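Local atomic coordinates of concanavalin B (Canavalia ensiformis, PDB entry 6CAF), a protein that may bind carbohydrates as a chitinase-like seed protein of glycosyl hydrolase family 18. Residues A[221-234]-A[264-278]. Numbering follows the deposited sequence. Where two conformers were deposited one is given.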
# COMPACT_ATOMS: atom_id res chain seq x y z
N TYR A 221 15.04 -10.39 4.11
CA TYR A 221 15.51 -11.72 3.79
C TYR A 221 16.80 -11.70 2.99
O TYR A 221 16.99 -10.82 2.14
CB TYR A 221 14.45 -12.38 2.90
CG TYR A 221 14.80 -13.75 2.37
CD1 TYR A 221 14.64 -14.91 3.14
CD2 TYR A 221 15.29 -13.91 1.09
CE1 TYR A 221 14.95 -16.16 2.64
CE2 TYR A 221 15.60 -15.16 0.58
CZ TYR A 221 15.45 -16.29 1.37
OH TYR A 221 15.78 -17.52 0.88
N SER A 222 17.62 -12.72 3.19
CA SER A 222 18.66 -13.05 2.20
C SER A 222 18.77 -14.55 2.13
O SER A 222 18.32 -15.25 3.03
CB SER A 222 20.01 -12.39 2.52
OG SER A 222 20.54 -12.86 3.74
N THR A 223 19.34 -15.04 1.04
CA THR A 223 19.36 -16.49 0.80
C THR A 223 19.91 -17.22 2.00
O THR A 223 20.99 -16.90 2.48
CB THR A 223 20.20 -16.83 -0.44
OG1 THR A 223 19.76 -16.04 -1.54
CG2 THR A 223 20.05 -18.31 -0.78
N GLY A 224 19.15 -18.19 2.51
CA GLY A 224 19.57 -19.00 3.66
C GLY A 224 19.54 -18.31 5.02
O GLY A 224 20.02 -18.88 6.01
N ASN A 225 18.99 -17.10 5.06
CA ASN A 225 18.95 -16.38 6.32
C ASN A 225 17.64 -15.67 6.53
O ASN A 225 17.40 -14.61 5.97
CB ASN A 225 20.13 -15.42 6.44
CG ASN A 225 20.29 -14.88 7.85
OD1 ASN A 225 19.54 -15.24 8.78
ND2 ASN A 225 21.28 -14.01 8.04
N ILE A 226 16.82 -16.25 7.38
CA ILE A 226 15.55 -15.68 7.70
C ILE A 226 15.54 -15.01 9.04
O ILE A 226 14.52 -14.49 9.46
CB ILE A 226 14.39 -16.69 7.65
CG1 ILE A 226 14.48 -17.74 8.75
CG2 ILE A 226 14.31 -17.35 6.30
CD1 ILE A 226 13.12 -18.32 9.08
N GLN A 227 16.68 -14.97 9.75
CA GLN A 227 16.61 -14.48 11.12
C GLN A 227 16.27 -13.00 11.21
O GLN A 227 15.52 -12.59 12.11
CB GLN A 227 17.90 -14.78 11.86
CG GLN A 227 17.97 -16.27 12.23
CD GLN A 227 16.86 -16.64 13.22
OE1 GLN A 227 16.59 -15.88 14.17
NE2 GLN A 227 16.14 -17.74 12.94
N ARG A 228 16.84 -12.19 10.31
CA ARG A 228 16.59 -10.75 10.40
C ARG A 228 15.15 -10.41 10.06
O ARG A 228 14.54 -9.57 10.71
CB ARG A 228 17.58 -9.98 9.54
CG ARG A 228 18.98 -9.95 10.14
CD ARG A 228 20.04 -9.71 9.08
NE ARG A 228 21.37 -9.48 9.66
CZ ARG A 228 22.18 -10.45 10.11
NH1 ARG A 228 23.37 -10.12 10.58
NH2 ARG A 228 21.81 -11.73 10.10
N ILE A 229 14.59 -11.07 9.04
CA ILE A 229 13.21 -10.76 8.66
C ILE A 229 12.25 -11.32 9.72
O ILE A 229 11.28 -10.65 10.08
CB ILE A 229 12.86 -11.24 7.24
CG1 ILE A 229 11.51 -10.70 6.84
CG2 ILE A 229 12.95 -12.75 7.07
CD1 ILE A 229 11.17 -10.91 5.39
N ARG A 230 12.53 -12.51 10.26
CA ARG A 230 11.67 -13.05 11.31
C ARG A 230 11.68 -12.14 12.53
O ARG A 230 10.64 -11.88 13.15
CB ARG A 230 12.13 -14.44 11.71
CG ARG A 230 11.27 -15.13 12.70
CD ARG A 230 11.76 -16.55 12.97
NE ARG A 230 10.80 -17.28 13.78
CZ ARG A 230 10.76 -17.26 15.08
NH1 ARG A 230 11.67 -16.56 15.76
NH2 ARG A 230 9.82 -17.91 15.71
N ASN A 231 12.87 -11.67 12.89
CA ASN A 231 13.00 -10.79 14.03
C ASN A 231 12.29 -9.45 13.82
O ASN A 231 11.68 -8.92 14.74
CB ASN A 231 14.46 -10.57 14.35
CG ASN A 231 14.60 -9.74 15.58
OD1 ASN A 231 14.26 -10.18 16.67
ND2 ASN A 231 15.08 -8.52 15.40
N ALA A 232 12.40 -8.93 12.61
CA ALA A 232 11.75 -7.67 12.30
C ALA A 232 10.23 -7.86 12.36
O ALA A 232 9.51 -7.00 12.87
CB ALA A 232 12.23 -7.12 10.97
N TRP A 233 9.73 -8.96 11.79
CA TRP A 233 8.30 -9.24 11.90
C TRP A 233 7.89 -9.26 13.37
O TRP A 233 6.90 -8.64 13.75
CB TRP A 233 7.98 -10.57 11.23
CG TRP A 233 6.57 -10.97 11.34
CD1 TRP A 233 6.02 -11.66 12.36
CD2 TRP A 233 5.50 -10.63 10.46
NE1 TRP A 233 4.68 -11.82 12.16
CE2 TRP A 233 4.34 -11.19 11.00
CE3 TRP A 233 5.42 -9.94 9.26
CZ2 TRP A 233 3.09 -11.07 10.38
CZ3 TRP A 233 4.20 -9.81 8.65
CH2 TRP A 233 3.06 -10.39 9.20
N LEU A 234 8.64 -9.98 14.20
CA LEU A 234 8.37 -9.99 15.62
C LEU A 234 8.28 -8.58 16.19
O LEU A 234 7.35 -8.25 16.93
CB LEU A 234 9.44 -10.81 16.35
CG LEU A 234 9.30 -10.91 17.86
CD1 LEU A 234 7.97 -11.54 18.26
CD2 LEU A 234 10.46 -11.66 18.48
N ILE A 264 12.53 -12.25 -2.18
CA ILE A 264 12.33 -13.58 -1.65
C ILE A 264 11.70 -14.44 -2.74
O ILE A 264 10.58 -14.22 -3.16
CB ILE A 264 11.38 -13.60 -0.40
CG1 ILE A 264 11.74 -12.51 0.60
CG2 ILE A 264 11.43 -14.98 0.21
CD1 ILE A 264 10.95 -12.53 1.87
N PRO A 265 12.42 -15.44 -3.23
CA PRO A 265 11.78 -16.29 -4.20
C PRO A 265 10.50 -16.89 -3.68
O PRO A 265 10.42 -17.23 -2.49
CB PRO A 265 12.83 -17.38 -4.45
CG PRO A 265 14.14 -16.74 -4.13
CD PRO A 265 13.82 -15.82 -2.97
N PRO A 266 9.47 -17.01 -4.55
CA PRO A 266 8.20 -17.51 -4.04
C PRO A 266 8.29 -18.82 -3.26
O PRO A 266 7.63 -18.96 -2.21
CB PRO A 266 7.35 -17.66 -5.30
CG PRO A 266 7.85 -16.55 -6.18
CD PRO A 266 9.34 -16.47 -5.92
N SER A 267 9.09 -19.78 -3.73
CA SER A 267 9.15 -21.05 -2.99
C SER A 267 9.76 -20.84 -1.59
O SER A 267 9.38 -21.52 -0.61
CB SER A 267 9.97 -22.07 -3.77
OG SER A 267 11.33 -21.68 -3.84
N ALA A 268 10.71 -19.91 -1.49
CA ALA A 268 11.31 -19.60 -0.19
C ALA A 268 10.32 -18.86 0.71
O ALA A 268 10.28 -19.07 1.92
CB ALA A 268 12.56 -18.77 -0.35
N LEU A 269 9.53 -17.97 0.12
CA LEU A 269 8.55 -17.25 0.92
C LEU A 269 7.59 -18.26 1.57
O LEU A 269 7.33 -18.23 2.79
CB LEU A 269 7.79 -16.25 0.05
CG LEU A 269 6.72 -15.45 0.79
CD1 LEU A 269 7.32 -14.61 1.88
CD2 LEU A 269 5.91 -14.58 -0.16
N ILE A 270 7.08 -19.17 0.76
CA ILE A 270 6.09 -20.13 1.23
C ILE A 270 6.67 -21.16 2.18
O ILE A 270 6.07 -21.50 3.20
CB ILE A 270 5.46 -20.85 0.04
CG1 ILE A 270 4.63 -19.86 -0.76
CG2 ILE A 270 4.65 -22.08 0.47
CD1 ILE A 270 3.41 -19.36 -0.03
N GLY A 271 7.86 -21.63 1.87
CA GLY A 271 8.43 -22.72 2.64
C GLY A 271 9.35 -22.33 3.78
O GLY A 271 9.41 -23.01 4.81
N GLN A 272 10.11 -21.26 3.59
CA GLN A 272 11.18 -20.85 4.51
C GLN A 272 10.81 -19.68 5.40
O GLN A 272 11.43 -19.51 6.42
CB GLN A 272 12.45 -20.41 3.75
CG GLN A 272 13.13 -21.45 2.89
CD GLN A 272 14.35 -20.90 2.15
OE1 GLN A 272 15.01 -19.94 2.59
NE2 GLN A 272 14.65 -21.50 1.01
N VAL A 273 9.87 -18.83 4.95
CA VAL A 273 9.60 -17.59 5.66
C VAL A 273 8.25 -17.59 6.36
O VAL A 273 8.19 -17.55 7.59
CB VAL A 273 9.73 -16.37 4.72
CG1 VAL A 273 9.38 -15.08 5.45
CG2 VAL A 273 11.14 -16.31 4.14
N LEU A 274 7.17 -17.69 5.60
CA LEU A 274 5.86 -17.57 6.19
C LEU A 274 5.58 -18.51 7.37
O LEU A 274 4.98 -18.07 8.36
CB LEU A 274 4.76 -17.68 5.13
CG LEU A 274 4.72 -16.61 4.05
CD1 LEU A 274 3.58 -16.88 3.09
CD2 LEU A 274 4.61 -15.20 4.62
N PRO A 275 5.98 -19.79 7.27
CA PRO A 275 5.64 -20.67 8.38
C PRO A 275 6.23 -20.27 9.72
O PRO A 275 5.77 -20.72 10.77
CB PRO A 275 6.19 -22.04 7.94
CG PRO A 275 6.23 -21.94 6.44
CD PRO A 275 6.63 -20.52 6.19
N TYR A 276 7.25 -19.43 9.65
CA TYR A 276 8.06 -19.11 10.79
C TYR A 276 7.87 -17.70 11.31
O TYR A 276 8.64 -17.24 12.14
CB TYR A 276 9.52 -19.39 10.46
CG TYR A 276 9.76 -20.83 10.15
CD1 TYR A 276 9.56 -21.77 11.10
CD2 TYR A 276 10.10 -21.25 8.87
CE1 TYR A 276 9.77 -23.11 10.83
CE2 TYR A 276 10.28 -22.58 8.58
CZ TYR A 276 10.10 -23.51 9.57
OH TYR A 276 10.28 -24.85 9.32
N LEU A 277 6.86 -17.01 10.82
CA LEU A 277 6.60 -15.66 11.33
C LEU A 277 5.91 -15.74 12.68
O LEU A 277 4.87 -16.39 12.80
CB LEU A 277 5.69 -14.92 10.36
CG LEU A 277 6.28 -14.64 8.99
CD1 LEU A 277 5.24 -13.97 8.13
CD2 LEU A 277 7.58 -13.86 9.06
N PRO A 278 6.45 -15.06 13.70
CA PRO A 278 5.75 -15.09 14.98
C PRO A 278 4.32 -14.57 14.91
O PRO A 278 4.06 -13.58 14.25
CB PRO A 278 6.62 -14.20 15.87
CG PRO A 278 7.99 -14.41 15.35
CD PRO A 278 7.82 -14.54 13.85
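Tyr-221 packs on Ile-264 where the loop ahead of helix 227-239 meets the start of the segment carrying helix 266-273, on the outside of the TIM barrel of this family 18 protein; strand 247-252 lies between the two helices in the chain. The side chain of Tyr-221 reaches across helix 266-273. Tyr-221 CB rests on Ile-264 CG1 at 3.6 Å, and CG and CD2 lie on the same atom. CD1 meets Val-273 CG2, CE1 nears Val-273 CG2 and Gln-272 OE1, and CE2 passes Pro-265 CD. Ile-264 CG2 sits almost on the ring normal, 4.0 Å from the Tyr-221 ring centroid, a CH-pi contact over one face. At the tip, Tyr-221 OH touches Ala-268 CB and lies 3.1 Å from Gln-272 OE1, which approaches at the ring edge. Ile-226 continues the seam, its CG2 against Val-273 CG2 and its CD1 against Tyr-276 CB. Arg-230, extended from CG to NE with CG anti to the backbone N (chi1 -176°), brings NE to Tyr-276 O in a short but bent, weak hydrogen bond, while Pro-278 CG covers one face of its guanidinium. Trp-233 NE1 donates to Pro-278 O at 2.8 Å, within both the carbonyl plane and, to 7°, the indole plane. A phenylalanine in place of Trp-233 would probably leave the Pro-278 carbonyl without this donor and open a gap beside Leu-277. Toward the barrel, where Trp-233 also touches Leu-247 and Leu-249, Leu-277 CB lies 3.8 Å from the centroid of the Trp-233 five-membered ring.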